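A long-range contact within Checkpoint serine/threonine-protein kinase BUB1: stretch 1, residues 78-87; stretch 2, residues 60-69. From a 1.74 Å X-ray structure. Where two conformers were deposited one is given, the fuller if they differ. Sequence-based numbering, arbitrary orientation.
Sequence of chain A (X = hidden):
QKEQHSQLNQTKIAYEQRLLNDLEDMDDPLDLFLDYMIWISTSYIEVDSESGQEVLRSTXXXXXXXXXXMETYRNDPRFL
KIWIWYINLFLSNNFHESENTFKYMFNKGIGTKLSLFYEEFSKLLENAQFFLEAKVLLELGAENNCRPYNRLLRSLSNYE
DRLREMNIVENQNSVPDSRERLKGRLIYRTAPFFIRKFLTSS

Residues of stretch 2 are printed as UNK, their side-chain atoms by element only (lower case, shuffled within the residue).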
# COMPACT_ATOMS: atom_id res chain seq x y z
N ARG A 78 -8.51 -2.12 -5.43
CA ARG A 78 -7.79 -3.41 -5.35
C ARG A 78 -6.28 -3.19 -5.40
O ARG A 78 -5.53 -3.85 -4.66
CB ARG A 78 -8.20 -4.33 -6.50
CG ARG A 78 -9.69 -4.60 -6.58
CD ARG A 78 -10.03 -5.35 -7.87
NE ARG A 78 -9.70 -4.55 -9.06
CZ ARG A 78 -9.55 -5.06 -10.29
NH1 ARG A 78 -9.69 -6.36 -10.50
NH2 ARG A 78 -9.25 -4.26 -11.30
N PHE A 79 -5.84 -2.28 -6.27
CA PHE A 79 -4.43 -1.94 -6.39
C PHE A 79 -3.92 -1.27 -5.11
O PHE A 79 -2.87 -1.63 -4.57
CB PHE A 79 -4.23 -1.02 -7.59
CG PHE A 79 -2.78 -0.80 -7.96
CD1 PHE A 79 -1.87 -1.87 -7.99
CD2 PHE A 79 -2.36 0.46 -8.36
CE1 PHE A 79 -0.51 -1.64 -8.37
CE2 PHE A 79 -1.02 0.69 -8.73
CZ PHE A 79 -0.11 -0.36 -8.74
N LEU A 80 -4.68 -0.30 -4.62
CA LEU A 80 -4.33 0.35 -3.35
C LEU A 80 -4.10 -0.68 -2.24
O LEU A 80 -3.14 -0.57 -1.48
CB LEU A 80 -5.41 1.36 -2.94
CG LEU A 80 -5.11 2.04 -1.59
CD1 LEU A 80 -3.74 2.72 -1.60
CD2 LEU A 80 -6.23 3.03 -1.22
N LYS A 81 -4.97 -1.67 -2.15
CA LYS A 81 -4.86 -2.65 -1.08
C LYS A 81 -3.57 -3.44 -1.16
O LYS A 81 -3.01 -3.80 -0.13
CB LYS A 81 -6.09 -3.55 -1.02
CG LYS A 81 -7.34 -2.84 -0.48
CD LYS A 81 -8.51 -3.83 -0.41
CE LYS A 81 -9.84 -3.10 -0.39
NZ LYS A 81 -10.13 -2.45 0.93
N ILE A 82 -3.08 -3.71 -2.37
CA ILE A 82 -1.81 -4.41 -2.53
C ILE A 82 -0.67 -3.59 -1.95
O ILE A 82 0.17 -4.13 -1.22
CB ILE A 82 -1.54 -4.81 -4.00
CG1 ILE A 82 -2.71 -5.63 -4.54
CG2 ILE A 82 -0.23 -5.62 -4.11
CD1 ILE A 82 -2.72 -5.77 -6.04
N TRP A 83 -0.65 -2.28 -2.23
CA TRP A 83 0.35 -1.39 -1.63
C TRP A 83 0.30 -1.46 -0.11
O TRP A 83 1.33 -1.62 0.53
CB TRP A 83 0.16 0.07 -2.05
CG TRP A 83 0.55 0.33 -3.47
CD1 TRP A 83 -0.27 0.30 -4.55
CD2 TRP A 83 1.85 0.68 -3.96
NE1 TRP A 83 0.43 0.60 -5.69
CE2 TRP A 83 1.74 0.84 -5.36
CE3 TRP A 83 3.10 0.87 -3.35
CZ2 TRP A 83 2.83 1.18 -6.17
CZ3 TRP A 83 4.20 1.21 -4.15
CH2 TRP A 83 4.05 1.36 -5.55
N ILE A 84 -0.90 -1.36 0.46
CA ILE A 84 -1.03 -1.34 1.92
C ILE A 84 -0.69 -2.71 2.54
O ILE A 84 -0.08 -2.76 3.61
CB ILE A 84 -2.40 -0.76 2.38
CG1 ILE A 84 -2.53 0.67 1.86
CG2 ILE A 84 -2.54 -0.80 3.91
CD1 ILE A 84 -3.93 1.24 1.95
N TRP A 85 -1.05 -3.80 1.86
CA TRP A 85 -0.65 -5.14 2.32
C TRP A 85 0.86 -5.27 2.30
O TRP A 85 1.46 -5.80 3.22
CB TRP A 85 -1.30 -6.23 1.49
CG TRP A 85 -2.65 -6.64 2.06
CD1 TRP A 85 -3.88 -6.34 1.55
CD2 TRP A 85 -2.88 -7.41 3.25
NE1 TRP A 85 -4.87 -6.88 2.35
CE2 TRP A 85 -4.28 -7.54 3.40
CE3 TRP A 85 -2.04 -8.01 4.20
CZ2 TRP A 85 -4.87 -8.25 4.46
CZ3 TRP A 85 -2.62 -8.72 5.26
CH2 TRP A 85 -4.02 -8.83 5.38
N TYR A 86 1.48 -4.73 1.25
CA TYR A 86 2.94 -4.79 1.14
C TYR A 86 3.61 -4.07 2.31
O TYR A 86 4.51 -4.62 2.95
CB TYR A 86 3.46 -4.24 -0.19
CG TYR A 86 4.95 -4.50 -0.34
CD1 TYR A 86 5.40 -5.69 -0.92
CD2 TYR A 86 5.89 -3.61 0.17
CE1 TYR A 86 6.76 -5.96 -1.02
CE2 TYR A 86 7.25 -3.88 0.07
CZ TYR A 86 7.67 -5.04 -0.53
OH TYR A 86 9.01 -5.29 -0.62
N ILE A 87 3.19 -2.84 2.56
CA ILE A 87 3.75 -2.05 3.65
C ILE A 87 3.58 -2.79 4.98
O ILE A 87 4.53 -2.90 5.75
CB ILE A 87 3.09 -0.66 3.69
CG1 ILE A 87 3.46 0.15 2.42
CG2 ILE A 87 3.50 0.13 4.96
CD1 ILE A 87 2.49 1.31 2.16
N UNK A 60 4.30 -9.73 -5.14
CA UNK A 60 3.66 -8.45 -4.80
C UNK A 60 4.48 -7.32 -5.42
O UNK A 60 3.93 -6.37 -5.98
c UNK A 60 1.46 -7.41 -0.91
s UNK A 60 2.33 -8.96 -0.92
c UNK A 60 3.52 -8.29 -3.29
c UNK A 60 2.49 -9.22 -2.69
N UNK A 61 5.81 -7.44 -5.35
CA UNK A 61 6.69 -6.43 -5.93
C UNK A 61 6.51 -6.37 -7.45
O UNK A 61 6.42 -5.28 -8.03
c UNK A 61 8.15 -6.70 -5.56
o UNK A 61 10.19 -6.51 -2.54
c UNK A 61 9.87 -6.68 -3.73
o UNK A 61 10.68 -6.97 -4.65
c UNK A 61 8.41 -6.49 -4.10
N UNK A 62 6.45 -7.54 -8.09
CA UNK A 62 6.19 -7.61 -9.54
C UNK A 62 4.88 -6.93 -9.89
O UNK A 62 4.81 -6.15 -10.86
n UNK A 62 6.81 -12.83 -13.72
c UNK A 62 7.55 -9.67 -10.21
n UNK A 62 7.19 -13.71 -11.65
c UNK A 62 7.44 -11.17 -10.50
c UNK A 62 7.05 -12.66 -12.43
n UNK A 62 7.16 -11.43 -11.91
c UNK A 62 6.17 -9.07 -10.02
N UNK A 63 3.84 -7.21 -9.11
CA UNK A 63 2.52 -6.61 -9.33
C UNK A 63 2.61 -5.08 -9.26
O UNK A 63 2.16 -4.37 -10.18
s UNK A 63 -0.06 -6.30 -8.37
c UNK A 63 1.55 -7.11 -8.27
N UNK A 64 3.20 -4.57 -8.18
CA UNK A 64 3.27 -3.11 -7.99
C UNK A 64 4.02 -2.44 -9.14
O UNK A 64 3.56 -1.43 -9.69
c UNK A 64 3.81 -2.91 -4.11
c UNK A 64 3.90 -2.78 -6.65
c UNK A 64 3.10 -3.27 -5.43
c UNK A 64 1.65 -2.73 -5.46
N UNK A 65 5.13 -3.05 -9.53
CA UNK A 65 5.98 -2.52 -10.60
C UNK A 65 5.29 -2.57 -11.96
O UNK A 65 5.33 -1.61 -12.72
c UNK A 65 8.14 -2.96 -11.94
c UNK A 65 8.51 -1.41 -9.26
c UNK A 65 7.35 -3.26 -10.63
c UNK A 65 8.17 -2.90 -9.39
N UNK A 66 4.62 -3.69 -12.24
CA UNK A 66 3.94 -3.85 -13.53
C UNK A 66 2.76 -2.89 -13.70
O UNK A 66 2.57 -2.30 -14.77
c UNK A 66 1.25 -5.81 -16.75
c UNK A 66 1.67 -5.51 -15.46
c UNK A 66 2.18 -6.24 -17.68
o UNK A 66 1.76 -6.55 -18.96
c UNK A 66 3.01 -5.61 -15.10
c UNK A 66 3.47 -5.28 -13.70
c UNK A 66 3.93 -6.04 -16.06
c UNK A 66 3.52 -6.35 -17.35
N UNK A 67 1.98 -2.72 -12.64
CA UNK A 67 0.73 -1.99 -12.72
C UNK A 67 0.92 -0.47 -12.47
O UNK A 67 0.11 0.34 -12.95
c UNK A 67 -1.63 -1.77 -11.72
c UNK A 67 -0.32 -2.61 -11.75
c UNK A 67 -1.36 -4.41 -13.35
c UNK A 67 -0.57 -4.10 -12.05
N UNK A 68 2.00 -0.08 -11.79
CA UNK A 68 2.16 1.31 -11.29
C UNK A 68 2.08 2.43 -12.34
O UNK A 68 1.62 3.53 -12.02
c UNK A 68 3.45 1.48 -10.48
c UNK A 68 6.01 1.69 -10.54
c UNK A 68 4.75 1.32 -11.30
o UNK A 68 7.13 1.46 -11.02
n UNK A 68 5.84 2.26 -9.35
N UNK A 69 2.56 2.18 -13.54
CA UNK A 69 2.60 3.26 -14.54
C UNK A 69 1.35 3.27 -15.44
O UNK A 69 1.20 4.17 -16.27
o UNK A 69 6.20 3.17 -14.72
c UNK A 69 5.11 3.75 -14.57
c UNK A 69 3.90 3.23 -15.36
o UNK A 69 4.98 4.73 -13.81

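Position 60 carries three carbons and a sulfur in an unbranched chain, the sulfur before the last carbon, which packs on Ile82, Trp85 and Tyr86. This is methionine. The terminal CE of Met60 lies 3.4 Å from Tyr86 N and 3.5 Å from Ile82 O. A slender, flexible thioether suits this place because it can lay its methyl group directly against the helix backbone.

Position 61 has three carbons, the third bearing two oxygens, one of which approaches Tyr86 OH. Such a carboxylate on a two-carbon arm is glutamate. Glu61 OE2 accepts a hydrogen bond of 2.6 Å from Tyr86 OH; the CA-to-CB bond points sideways, but the arm is long enough to bring the acid to the phenol.

Position 62 shows three carbons, a nitrogen, and a carbon carrying two more nitrogens, a guanidinium touching nothing on stretch 1. It is arginine; Arg62 is partly exposed, which suits a charged group.

Position 63 has one carbon and one sulfur, which meets Ile82: cysteine. The short side chain of Cys63 points toward the facing helix and needs no more length to pack SG 3.6 Å from Ile82 CD1.

Position 64 has four carbons, forked at the second, lodged among Phe79, Ile82, Trp83 and Tyr86. This knob is leucine. The fork of Leu64 spreads two methyls into the pocket: CD2 lies 3.5 Å from the centroid of the five-membered ring of Trp83, over its face, while CD1 is 4.2 Å from Tyr86 CB.

Position 65 has four carbons forked at the first, one arm two carbons long, and no contact: isoleucine. The CA-to-CB bond of Ile65 points away; the side-chain end comes nearer without touching.

Position 66 has one carbon leading to a six-carbon ring with an oxygen, also out of contact: tyrosine. The end of Tyr66 leads away, so this contact does not constrain its type.

Position 67 repeats the pattern of 65 but packs on Phe79: isoleucine. Branching next to the backbone lets Ile67 place CG2 over one ring face, 3.6 Å from the Phe79 centroid, with CB 3.5 Å from Phe79 CE1.

Position 68 has three carbons, the third bearing one oxygen and one nitrogen, near Phe79 and Trp83: glutamine. Gln68 NE2 lies at the ring edge, 4.3 Å from Trp83 CH2, its polarity satisfied by hydrogen bonding elsewhere in the structure.

Position 69, two carbons with two oxygens on the second, touches nothing here. Asp69 is exposed, as suits a carboxylate.

The helices run obliquely antiparallel, at 137°. Their contact is chiefly apolar, centred on Leu64, with Met60 and Ile67 packing nearby and one Tyr86–Glu61 hydrogen bond adding a polar tie.

Stretch 2 60-69: MERCLIYIQD
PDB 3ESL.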